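Local structure of hypothetical glycoside hydrolase (3TAW) at residues A179-T184 with Q190-V195; D241-E246 with P277-C282; Y338-A341 with V345-A348; G284-D289 with T294-R299. The protein is of unknown function but is a hypothetical glycoside hydrolase, probably folded as a beta-propeller like other members of its family of carbohydrate-active enzymes. One frame throughout, in Å; residues are numbered along the deposited sequence.

Interaction 1. Residues A179-T184 with Q190-V195; sequences ASLVTT and QVIAKV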
loop_
_atom_site.group_PDB
_atom_site.type_symbol
_atom_site.label_atom_id
_atom_site.label_comp_id
_atom_site.label_asym_id
_atom_site.label_seq_id
_atom_site.Cartn_x
_atom_site.Cartn_y
_atom_site.Cartn_z
ATOM N N ALA A 179 2.819 0.295 -4.950
ATOM C CA ALA A 179 3.651 1.468 -5.191
ATOM C C ALA A 179 3.669 2.448 -4.027
ATOM O O ALA A 179 2.627 2.789 -3.483
ATOM C CB ALA A 179 3.202 2.182 -6.469
ATOM N N SER A 180 4.865 2.952 -3.726
ATOM C CA SER A 180 5.118 3.899 -2.638
ATOM C C SER A 180 5.734 5.165 -3.214
ATOM O O SER A 180 6.946 5.215 -3.475
ATOM C CB SER A 180 6.102 3.262 -1.645
ATOM O OG SER A 180 5.553 2.061 -1.138
ATOM N N LEU A 181 4.900 6.181 -3.426
ATOM C CA LEU A 181 5.369 7.480 -3.881
ATOM C C LEU A 181 6.207 8.149 -2.791
ATOM O O LEU A 181 5.944 8.012 -1.591
ATOM C CB LEU A 181 4.193 8.405 -4.204
ATOM C CG LEU A 181 3.676 8.359 -5.625
ATOM C CD1 LEU A 181 3.129 7.001 -5.942
ATOM C CD2 LEU A 181 2.596 9.458 -5.746
ATOM N N VAL A 182 7.198 8.902 -3.215
ATOM C CA VAL A 182 7.987 9.682 -2.268
ATOM C C VAL A 182 7.217 10.941 -1.835
ATOM O O VAL A 182 6.720 11.701 -2.666
ATOM C CB VAL A 182 9.374 10.013 -2.821
ATOM C CG1 VAL A 182 10.100 10.983 -1.892
ATOM C CG2 VAL A 182 10.208 8.717 -2.969
ATOM N N THR A 183 7.142 11.111 -0.514
ATOM C CA THR A 183 6.492 12.230 0.151
ATOM C C THR A 183 7.495 12.834 1.131
ATOM O O THR A 183 8.529 12.234 1.434
ATOM C CB THR A 183 5.249 11.786 0.964
ATOM O OG1 THR A 183 5.659 10.985 2.088
ATOM C CG2 THR A 183 4.243 11.025 0.080
ATOM N N THR A 184 7.153 14.001 1.662
ATOM C CA THR A 184 7.886 14.576 2.771
ATOM C C THR A 184 6.923 15.369 3.641
ATOM O O THR A 184 5.793 15.572 3.233
ATOM C CB THR A 184 9.043 15.469 2.282
ATOM O OG1 THR A 184 9.996 15.659 3.341
ATOM C CG2 THR A 184 8.534 16.814 1.769
ATOM N N GLN A 190 1.943 16.375 5.038
ATOM C CA GLN A 190 2.601 15.338 4.240
ATOM C C GLN A 190 2.187 15.445 2.776
ATOM O O GLN A 190 1.003 15.309 2.439
ATOM C CB GLN A 190 2.293 13.956 4.787
ATOM C CG GLN A 190 3.125 12.849 4.108
ATOM C CD GLN A 190 3.087 11.522 4.847
ATOM O OE1 GLN A 190 2.304 11.364 5.794
ATOM N NE2 GLN A 190 3.942 10.556 4.436
ATOM N N VAL A 191 3.174 15.741 1.926
ATOM C CA VAL A 191 2.940 15.979 0.504
ATOM C C VAL A 191 3.927 15.228 -0.381
ATOM O O VAL A 191 5.079 14.975 0.004
ATOM C CB VAL A 191 3.054 17.491 0.158
ATOM C CG1 VAL A 191 1.963 18.311 0.871
ATOM C CG2 VAL A 191 4.433 18.045 0.530
ATOM N N ILE A 192 3.464 14.897 -1.580
ATOM C CA ILE A 192 4.319 14.299 -2.612
ATOM C C ILE A 192 5.513 15.252 -2.864
ATOM O O ILE A 192 5.361 16.478 -2.913
ATOM C CB ILE A 192 3.501 13.979 -3.878
ATOM C CG1 ILE A 192 2.490 12.877 -3.582
ATOM C CG2 ILE A 192 4.421 13.605 -5.053
ATOM C CD1 ILE A 192 1.340 12.755 -4.653
ATOM N N ALA A 193 6.710 14.662 -2.944
ATOM C CA ALA A 193 7.963 15.397 -3.046
ATOM C C ALA A 193 8.748 14.914 -4.234
ATOM O O ALA A 193 8.997 13.699 -4.357
ATOM C CB ALA A 193 8.785 15.172 -1.785
ATOM N N LYS A 194 9.188 15.844 -5.070
ATOM C CA LYS A 194 10.106 15.501 -6.166
ATOM C C LYS A 194 11.484 15.178 -5.626
ATOM O O LYS A 194 11.903 15.715 -4.597
ATOM C CB LYS A 194 10.223 16.664 -7.163
ATOM C CG LYS A 194 8.954 16.897 -7.948
ATOM C CD LYS A 194 9.073 18.126 -8.845
ATOM C CE LYS A 194 7.887 18.253 -9.794
ATOM N NZ LYS A 194 8.102 19.438 -10.682
ATOM N N VAL A 195 12.182 14.296 -6.344
ATOM C CA VAL A 195 13.561 13.964 -6.074
ATOM C C VAL A 195 14.318 14.248 -7.361
ATOM O O VAL A 195 13.978 13.705 -8.431
ATOM C CB VAL A 195 13.729 12.486 -5.648
ATOM C CG1 VAL A 195 15.225 12.193 -5.343
ATOM C CG2 VAL A 195 12.811 12.162 -4.442
#
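The carboxamide of Gln-190 is the flat group of this contact, and Thr-183 meets it at the edge: NE2 donates to OG1 at 2.9 Å, almost straight (176°), with OG1 only 3° out of the amide plane. An extended Gln-190 chain (CG anti to the backbone N, chi1 -172°) carries the amide across to the hydroxyl on the partner strand. Thr-183 OG1 also bonds to Ala-251 O of strand 244-254, the neighbouring strand, so the hydroxyl links the two sides of its own strand.

The backbones of 179-184 and 190-195 run as an antiparallel hairpin. Thr-184 and Val-191 form the hydrogen-bonded pair, Thr-184 N reaching Val-191 O at 2.8 Å and Val-191 N returning to Thr-184 O at 2.9 Å. Further on, Ala-193 N donates to Val-182 O at 3.0 Å, although the regular strand has ended by then. At Thr-183 and Ile-192, the non-hydrogen-bonded pair, CA atoms come within 4.1 Å and the side chains diverge.

Apolar groups flank this polar seam. Leu-181 CD2 lies 3.7 Å from Ile-192 CD1, in a layer shared with Val-132 of strand 131-138. The side chains of Val-182 and Val-195 cross at about a right angle, CG1 of the first 3.9 Å from CG2 of the second, while the Thr-184 methyl CG2 rests on Ala-193 CB.

Chemically, then, the hairpin strands are tied by backbone bonds and one side-chain bond lying in the amide plane, with methyl contacts beside them. The buried Thr-183 hydroxyl is satisfied by an amide on one strand and a carbonyl on another.

Interaction 2. Residues D241-E246 with P277-C282; sequences DSQLTE and PANSYC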
loop_
_atom_site.group_PDB
_atom_site.type_symbol
_atom_site.label_atom_id
_atom_site.label_comp_id
_atom_site.label_asym_id
_atom_site.label_seq_id
_atom_site.Cartn_x
_atom_site.Cartn_y
_atom_site.Cartn_z
ATOM N N ASP A 241 12.475 -11.110 5.277
ATOM C CA ASP A 241 12.130 -10.764 3.903
ATOM C C ASP A 241 12.946 -11.576 2.904
ATOM O O ASP A 241 13.757 -11.041 2.171
ATOM C CB ASP A 241 12.274 -9.253 3.670
ATOM C CG ASP A 241 13.677 -8.709 3.974
ATOM O OD1 ASP A 241 14.482 -9.349 4.718
ATOM O OD2 ASP A 241 13.966 -7.579 3.483
ATOM N N SER A 242 12.654 -12.872 2.869
ATOM C CA SER A 242 13.433 -13.873 2.158
ATOM C C SER A 242 12.717 -14.450 0.943
ATOM O O SER A 242 13.353 -15.125 0.118
ATOM C CB SER A 242 13.839 -14.993 3.136
ATOM O OG SER A 242 12.777 -15.338 4.043
ATOM N N GLN A 243 11.406 -14.209 0.817
ATOM C CA GLN A 243 10.678 -14.582 -0.394
ATOM C C GLN A 243 10.149 -13.398 -1.183
ATOM O O GLN A 243 10.143 -13.435 -2.416
ATOM C CB GLN A 243 9.530 -15.554 -0.091
ATOM C CG GLN A 243 8.924 -16.136 -1.370
ATOM C CD GLN A 243 7.816 -17.143 -1.100
ATOM O OE1 GLN A 243 6.670 -16.947 -1.514
ATOM N NE2 GLN A 243 8.150 -18.217 -0.418
ATOM N N LEU A 244 9.665 -12.379 -0.474
ATOM C CA LEU A 244 9.143 -11.156 -1.115
ATOM C C LEU A 244 9.607 -9.929 -0.360
ATOM O O LEU A 244 9.835 -9.983 0.849
ATOM C CB LEU A 244 7.604 -11.145 -1.178
ATOM C CG LEU A 244 6.888 -12.298 -1.885
ATOM C CD1 LEU A 244 5.375 -12.212 -1.596
ATOM C CD2 LEU A 244 7.197 -12.344 -3.389
ATOM N N THR A 245 9.744 -8.833 -1.106
ATOM C CA THR A 245 9.994 -7.481 -0.559
ATOM C C THR A 245 8.994 -6.519 -1.225
ATOM O O THR A 245 9.244 -5.979 -2.313
ATOM C CB THR A 245 11.423 -6.989 -0.831
ATOM O OG1 THR A 245 11.701 -7.084 -2.232
ATOM C CG2 THR A 245 12.447 -7.822 -0.053
ATOM N N GLU A 246 7.843 -6.347 -0.584
ATOM C CA GLU A 246 6.704 -5.686 -1.216
ATOM C C GLU A 246 6.464 -4.309 -0.595
ATOM O O GLU A 246 6.206 -4.178 0.622
ATOM C CB GLU A 246 5.445 -6.555 -1.114
ATOM C CG GLU A 246 4.244 -5.972 -1.814
ATOM C CD GLU A 246 3.148 -6.980 -2.080
ATOM O OE1 GLU A 246 3.145 -8.038 -1.405
ATOM O OE2 GLU A 246 2.317 -6.717 -2.980
ATOM N N PRO A 277 7.239 -16.924 11.761
ATOM C CA PRO A 277 6.517 -18.026 11.130
ATOM C C PRO A 277 6.764 -18.135 9.617
ATOM O O PRO A 277 6.871 -17.130 8.915
ATOM C CB PRO A 277 5.051 -17.689 11.431
ATOM C CG PRO A 277 5.130 -16.913 12.718
ATOM C CD PRO A 277 6.346 -16.062 12.557
ATOM N N ALA A 278 6.866 -19.365 9.140
ATOM C CA ALA A 278 6.982 -19.649 7.722
ATOM C C ALA A 278 5.861 -18.983 6.942
ATOM O O ALA A 278 4.720 -19.030 7.377
ATOM C CB ALA A 278 6.938 -21.177 7.503
ATOM N N ASN A 279 6.210 -18.366 5.813
ATOM C CA ASN A 279 5.281 -17.721 4.880
ATOM C C ASN A 279 4.582 -16.467 5.409
ATOM O O ASN A 279 3.761 -15.882 4.721
ATOM C CB ASN A 279 4.254 -18.731 4.347
ATOM C CG ASN A 279 4.884 -19.799 3.482
ATOM O OD1 ASN A 279 5.693 -19.493 2.593
ATOM N ND2 ASN A 279 4.501 -21.080 3.714
ATOM N N SER A 280 4.912 -16.037 6.624
ATOM C CA SER A 280 4.236 -14.857 7.180
ATOM C C SER A 280 4.806 -13.589 6.574
ATOM O O SER A 280 5.969 -13.566 6.155
ATOM C CB SER A 280 4.328 -14.827 8.708
ATOM O OG SER A 280 5.648 -14.570 9.177
ATOM N N TYR A 281 3.984 -12.539 6.541
ATOM C CA TYR A 281 4.443 -11.206 6.143
ATOM C C TYR A 281 4.651 -10.347 7.389
ATOM O O TYR A 281 3.686 -10.055 8.131
ATOM C CB TYR A 281 3.427 -10.528 5.233
ATOM C CG TYR A 281 3.256 -11.042 3.815
ATOM C CD1 TYR A 281 2.735 -12.303 3.556
ATOM C CD2 TYR A 281 3.506 -10.212 2.728
ATOM C CE1 TYR A 281 2.524 -12.752 2.249
ATOM C CE2 TYR A 281 3.302 -10.643 1.430
ATOM C CZ TYR A 281 2.790 -11.898 1.189
ATOM O OH TYR A 281 2.567 -12.305 -0.096
ATOM N N CYS A 282 5.899 -9.933 7.609
ATOM C CA CYS A 282 6.276 -9.042 8.700
ATOM C C CYS A 282 6.864 -7.800 8.060
ATOM O O CYS A 282 7.488 -7.894 7.022
ATOM C CB CYS A 282 7.322 -9.695 9.589
ATOM S SG CYS A 282 6.813 -11.291 10.294
HETATM O O HOH W 1 6.119 -20.306 0.222
HETATM O O HOH W 2 2.129 -10.385 -1.799
#
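Tyr-281 brings the phenol end of its ring against the isobutyl tip of Leu-244: CD1 lies 3.2 Å from OH and 3.8 Å from CZ, an oblique approach to the ring. With CG anti to the carbonyl carbon (chi1 -71°), the ring leans from its strand across to 241-246. Glu-246 comes to the ring edge, OE1 close to the ring plane and 3.9 Å from CE2, with the carboxylate turned 43° against the ring.

No direct hydrogen bond joins the two segments; water does the work. One water donates to Glu-246 OE1 and accepts from Tyr-281 OH, both at 2.6 Å, so the phenol hydrogen is used on the solvent molecule. The other carboxylate oxygen, OE2, is held by Ser-178 OG. Farther out, Gln-243 NE2 and Asn-279 OD1 stand 4.1 Å apart, their amide planes 70° from one another. A second water accepts from NE2 at 3.0 Å and sits unusually near OD1, so the bond on that side is less certain. Gln-243 has firmer partners in Lys-265, bonded to OE1, and Glu-267.

Asn-279 belongs to a type II turn from Pro-277 to Ser-280, in which Pro-277 O accepts from both Ser-280 N and, at 2.8 Å, Ser-280 OG.

Strand 257-265 is the sheet neighbour of both strand 244-254 and strand 281-288, which enter here. Gln-243 and Leu-244 together face its Lys-265 in a classic beta bulge, while Tyr-317 meets the Tyr-281 ring edge-to-face.

Interaction 3. Residues Y338-A341 with V345-A348; sequences YGCA and VAVA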
loop_
_atom_site.group_PDB
_atom_site.type_symbol
_atom_site.label_atom_id
_atom_site.label_comp_id
_atom_site.label_asym_id
_atom_site.label_seq_id
_atom_site.Cartn_x
_atom_site.Cartn_y
_atom_site.Cartn_z
ATOM N N TYR A 338 -2.740 -1.257 8.562
ATOM C CA TYR A 338 -2.245 -2.451 7.940
ATOM C C TYR A 338 -3.314 -3.526 7.810
ATOM O O TYR A 338 -4.280 -3.588 8.601
ATOM C CB TYR A 338 -1.005 -2.963 8.697
ATOM C CG TYR A 338 -1.191 -3.289 10.170
ATOM C CD1 TYR A 338 -1.041 -2.315 11.147
ATOM C CD2 TYR A 338 -1.457 -4.585 10.581
ATOM C CE1 TYR A 338 -1.189 -2.605 12.486
ATOM C CE2 TYR A 338 -1.607 -4.902 11.923
ATOM C CZ TYR A 338 -1.457 -3.911 12.867
ATOM O OH TYR A 338 -1.594 -4.198 14.198
ATOM N N GLY A 339 -3.135 -4.384 6.814
ATOM C CA GLY A 339 -4.007 -5.534 6.621
ATOM C C GLY A 339 -3.615 -6.620 7.616
ATOM O O GLY A 339 -2.426 -6.801 7.909
ATOM N N CYS A 340 -4.605 -7.350 8.114
ATOM C CA CYS A 340 -4.394 -8.469 9.060
ATOM C C CYS A 340 -4.806 -9.764 8.404
ATOM O O CYS A 340 -6.007 -10.032 8.244
ATOM C CB CYS A 340 -5.215 -8.275 10.322
ATOM S SG CYS A 340 -4.852 -6.740 11.225
ATOM N N ALA A 341 -3.811 -10.542 7.970
ATOM C CA ALA A 341 -4.039 -11.860 7.355
ATOM C C ALA A 341 -5.075 -11.835 6.214
ATOM O O ALA A 341 -5.860 -12.776 6.056
ATOM C CB ALA A 341 -4.408 -12.914 8.447
ATOM N N VAL A 345 -8.577 -4.761 8.979
ATOM C CA VAL A 345 -7.689 -3.613 9.100
ATOM C C VAL A 345 -7.391 -3.341 10.579
ATOM O O VAL A 345 -8.305 -3.318 11.413
ATOM C CB VAL A 345 -8.281 -2.364 8.459
ATOM C CG1 VAL A 345 -7.341 -1.148 8.690
ATOM C CG2 VAL A 345 -8.532 -2.612 6.957
ATOM N N ALA A 346 -6.122 -3.105 10.879
ATOM C CA ALA A 346 -5.667 -2.701 12.213
ATOM C C ALA A 346 -4.815 -1.429 12.152
ATOM O O ALA A 346 -4.381 -1.016 11.063
ATOM C CB ALA A 346 -4.888 -3.845 12.912
ATOM N N VAL A 347 -4.665 -0.792 13.321
ATOM C CA VAL A 347 -3.875 0.422 13.499
ATOM C C VAL A 347 -2.780 0.217 14.563
ATOM O O VAL A 347 -2.974 -0.479 15.559
ATOM C CB VAL A 347 -4.764 1.650 13.850
ATOM C CG1 VAL A 347 -5.392 1.538 15.254
ATOM C CG2 VAL A 347 -3.974 2.953 13.681
ATOM N N ALA A 348 -1.624 0.821 14.331
ATOM C CA ALA A 348 -0.598 0.982 15.359
ATOM C C ALA A 348 -0.178 2.464 15.345
ATOM O O ALA A 348 -0.247 3.141 14.308
ATOM C CB ALA A 348 0.614 0.042 15.112
#
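Tyr-338 sets its CG between the backbone N and the carbonyl carbon (chi1 59°), which folds the ring over its partner strand and lays one face on Ala-346. Cys-340 reaches the same residue differently, SG standing anti to the carbonyl carbon (chi1 -59°). The Ala-346 methyl meets both groups, from directions roughly at right angles: its CB is 3.8 Å from the Tyr-338 ring centroid, 29° off the normal, as a CH-pi contact. The methyl sits toward the phenol end, 3.4 Å from CZ, and SG approaches CB equally closely. At the ring edge, Ala-348 N lies near the ring plane, and its CB is 4.1 Å from CE1.

Beneath these side chains the two strands form a tight antiparallel hairpin. Tyr-338 and Ala-346 are a hydrogen-bonded pair, with Tyr-338 N to Ala-346 O and Ala-346 N to Tyr-338 O both at 3.0 Å. Gly-339 and Val-345 follow as the non-hydrogen-bonded pair, and Val-345 CA adds a CH...O contact to Tyr-338 O at 3.4 Å.

Phe-323 continues the backbone pairing from Gly-339 to strand 322-330. Tyr-338 OH is hydrogen-bonded to Glu-312 OE2 on helix 310-313. Backbone amides therefore bond across the strands, methyl, ring and sulfur contacts lie beside them, and the buried tyrosine meets its polar need by linking the hairpin to the helix.

Interaction 4. Residues G284-D289 with T294-R299; sequences GQALFD and TKLIGR. With EDO (1,2-ethanediol), chain H.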
loop_
_atom_site.group_PDB
_atom_site.type_symbol
_atom_site.label_atom_id
_atom_site.label_comp_id
_atom_site.label_asym_id
_atom_site.label_seq_id
_atom_site.Cartn_x
_atom_site.Cartn_y
_atom_site.Cartn_z
ATOM N N GLY A 284 9.155 -4.474 7.356
ATOM C CA GLY A 284 10.516 -3.948 7.485
ATOM C C GLY A 284 10.623 -2.505 7.014
ATOM O O GLY A 284 9.637 -1.877 6.634
ATOM N N GLN A 285 11.836 -1.966 7.070
ATOM C CA GLN A 285 12.102 -0.619 6.564
ATOM C C GLN A 285 13.440 -0.548 5.884
ATOM O O GLN A 285 14.392 -1.194 6.299
ATOM C CB GLN A 285 12.024 0.447 7.680
ATOM C CG GLN A 285 10.648 0.471 8.358
ATOM C CD GLN A 285 10.473 1.586 9.337
ATOM O OE1 GLN A 285 11.163 2.617 9.271
ATOM N NE2 GLN A 285 9.499 1.420 10.235
ATOM N N ALA A 286 13.490 0.220 4.806
ATOM C CA ALA A 286 14.728 0.529 4.111
ATOM C C ALA A 286 14.935 2.034 4.091
ATOM O O ALA A 286 13.984 2.799 4.240
ATOM C CB ALA A 286 14.704 -0.017 2.695
ATOM N N LEU A 287 16.177 2.438 3.859
ATOM C CA LEU A 287 16.584 3.832 3.810
ATOM C C LEU A 287 17.390 4.045 2.545
ATOM O O LEU A 287 18.345 3.304 2.281
ATOM C CB LEU A 287 17.446 4.170 5.021
ATOM C CG LEU A 287 17.803 5.635 5.238
ATOM C CD1 LEU A 287 16.497 6.383 5.618
ATOM C CD2 LEU A 287 18.900 5.786 6.310
ATOM N N PHE A 288 17.011 5.049 1.756
ATOM C CA PHE A 288 17.749 5.401 0.553
ATOM C C PHE A 288 18.322 6.804 0.653
ATOM O O PHE A 288 17.822 7.661 1.390
ATOM C CB PHE A 288 16.841 5.332 -0.683
ATOM C CG PHE A 288 16.370 3.942 -1.009
ATOM C CD1 PHE A 288 17.115 3.133 -1.821
ATOM C CD2 PHE A 288 15.186 3.437 -0.465
ATOM C CE1 PHE A 288 16.693 1.840 -2.111
ATOM C CE2 PHE A 288 14.765 2.138 -0.763
ATOM C CZ PHE A 288 15.531 1.355 -1.579
ATOM N N ASP A 289 19.386 7.036 -0.085
ATOM C CA ASP A 289 20.024 8.339 -0.099
ATOM C C ASP A 289 19.108 9.402 -0.763
ATOM O O ASP A 289 18.417 9.112 -1.727
ATOM C CB ASP A 289 21.346 8.229 -0.827
ATOM C CG ASP A 289 22.101 9.534 -0.860
ATOM O OD1 ASP A 289 22.754 9.846 0.169
ATOM O OD2 ASP A 289 22.058 10.198 -1.927
ATOM N N THR A 294 18.253 5.519 -5.550
ATOM C CA THR A 294 18.432 4.081 -5.749
ATOM C C THR A 294 19.544 3.509 -4.840
ATOM O O THR A 294 19.771 2.293 -4.816
ATOM C CB THR A 294 18.770 3.735 -7.220
ATOM O OG1 THR A 294 20.034 4.279 -7.607
ATOM C CG2 THR A 294 17.653 4.209 -8.165
ATOM N N LYS A 295 20.270 4.395 -4.158
ATOM C CA LYS A 295 21.347 3.980 -3.271
ATOM C C LYS A 295 20.791 3.572 -1.902
ATOM O O LYS A 295 20.280 4.401 -1.151
ATOM C CB LYS A 295 22.380 5.081 -3.116
ATOM C CG LYS A 295 23.579 4.696 -2.225
ATOM C CD LYS A 295 24.464 5.910 -1.924
ATOM C CE LYS A 295 25.658 5.549 -1.043
ATOM N NZ LYS A 295 26.556 6.722 -0.763
ATOM N N LEU A 296 20.871 2.281 -1.595
ATOM C CA LEU A 296 20.362 1.756 -0.334
ATOM C C LEU A 296 21.412 1.989 0.739
ATOM O O LEU A 296 22.572 1.543 0.601
ATOM C CB LEU A 296 20.069 0.273 -0.472
ATOM C CG LEU A 296 19.509 -0.444 0.747
ATOM C CD1 LEU A 296 18.051 -0.028 1.003
ATOM C CD2 LEU A 296 19.584 -1.968 0.533
ATOM N N ILE A 297 21.021 2.714 1.793
ATOM C CA ILE A 297 21.935 3.051 2.880
ATOM C C ILE A 297 21.486 2.569 4.259
ATOM O O ILE A 297 22.159 2.815 5.277
ATOM C CB ILE A 297 22.180 4.570 2.940
ATOM C CG1 ILE A 297 20.879 5.339 3.154
ATOM C CG2 ILE A 297 22.867 5.075 1.657
ATOM C CD1 ILE A 297 21.150 6.845 3.413
ATOM N N GLY A 298 20.352 1.879 4.306
ATOM C CA GLY A 298 19.886 1.264 5.552
ATOM C C GLY A 298 18.809 0.238 5.272
ATOM O O GLY A 298 18.096 0.346 4.288
ATOM N N ARG A 299 18.728 -0.764 6.143
ATOM C CA ARG A 299 17.693 -1.812 6.053
ATOM C C ARG A 299 17.615 -2.546 7.383
ATOM O O ARG A 299 18.648 -2.991 7.900
ATOM C CB ARG A 299 18.066 -2.785 4.944
ATOM C CG ARG A 299 17.032 -3.820 4.572
ATOM C CD ARG A 299 17.528 -4.589 3.357
ATOM N NE ARG A 299 16.608 -5.617 2.890
ATOM C CZ ARG A 299 16.795 -6.380 1.814
ATOM N NH1 ARG A 299 17.894 -6.239 1.074
ATOM N NH2 ARG A 299 15.883 -7.281 1.458
HETATM C C1 EDO H . 20.845 11.382 3.451
HETATM O O1 EDO H . 20.850 10.859 2.125
HETATM C C2 EDO H . 21.899 10.703 4.308
HETATM O O2 EDO H . 23.172 10.860 3.660
HETATM O O HOH W 3 24.745 8.244 1.084
#
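A classic beta bulge marks this hairpin, Ile-297 and Gly-298 both standing opposite Leu-287. Leu-287 O takes a straight bond from Ile-297 N at 2.8 Å (165°) and a weak one from Gly-298 N at 3.2 Å. In return, Leu-287 N donates to Gly-298 O at 2.9 Å, from above the carbonyl plane. Toward the turn, Asp-289 N bonds to Lys-295 O, lying in its carbonyl plane.

On one face of the sheet, Phe-288 and Leu-296 lie with Ala-286: Leu-296 CD1 sits over the Phe-288 ring as a CH-pi contact, 4.1 Å from the centroid and 22° off the normal, and also meets Ala-286 CB at 3.8 Å. The Phe-288 ring also stacks with Tyr-202. Elsewhere Ile-297 CG1, set between its backbone N and carbonyl carbon (chi1 59°), lies 3.7 Å from Leu-287 CG.

Polar ends gather near the turn. Asp-289 OD1 accepts from O1 of 1,2-ethanediol, probably a crystallisation additive, at 2.9 Å, and from a water that in turn accepts from Lys-295 NZ. Its OD2 is held by the N-H groups of Asn-291 and Asn-292.

With Asp-289 OD1 and Lys-295 NZ 5.0 Å apart, the opposite charges are linked by a water and make no direct contact, so any mutual attraction is probably softened. The strands are joined by backbone bonds with apolar contacts on their faces, while the Asp-289 carboxylate gathers N-H, diol and water donors.

How the interactions relate
Interactions 1, 2 and 4 all belong to one mixed sheet, whereas interaction 3 lies in a separate three-stranded sheet, on the other side of the chain's centre from interaction 1. Interactions 1 and 3 are buried hairpins; interactions 2 and 4 are only partly buried and recruit water, with 1,2-ethanediol also bound in interaction 4. Three contacts are hairpins joined by backbone bonds; interaction 2 instead spans strands that are not neighbours, through side chains and solvent. Interactions 2 and 4 share strand 281-288 and are tied directly by a salt bridge, Asp-241 OD2 to Arg-299 NH2 at 2.8 Å. The remaining pairs do not touch.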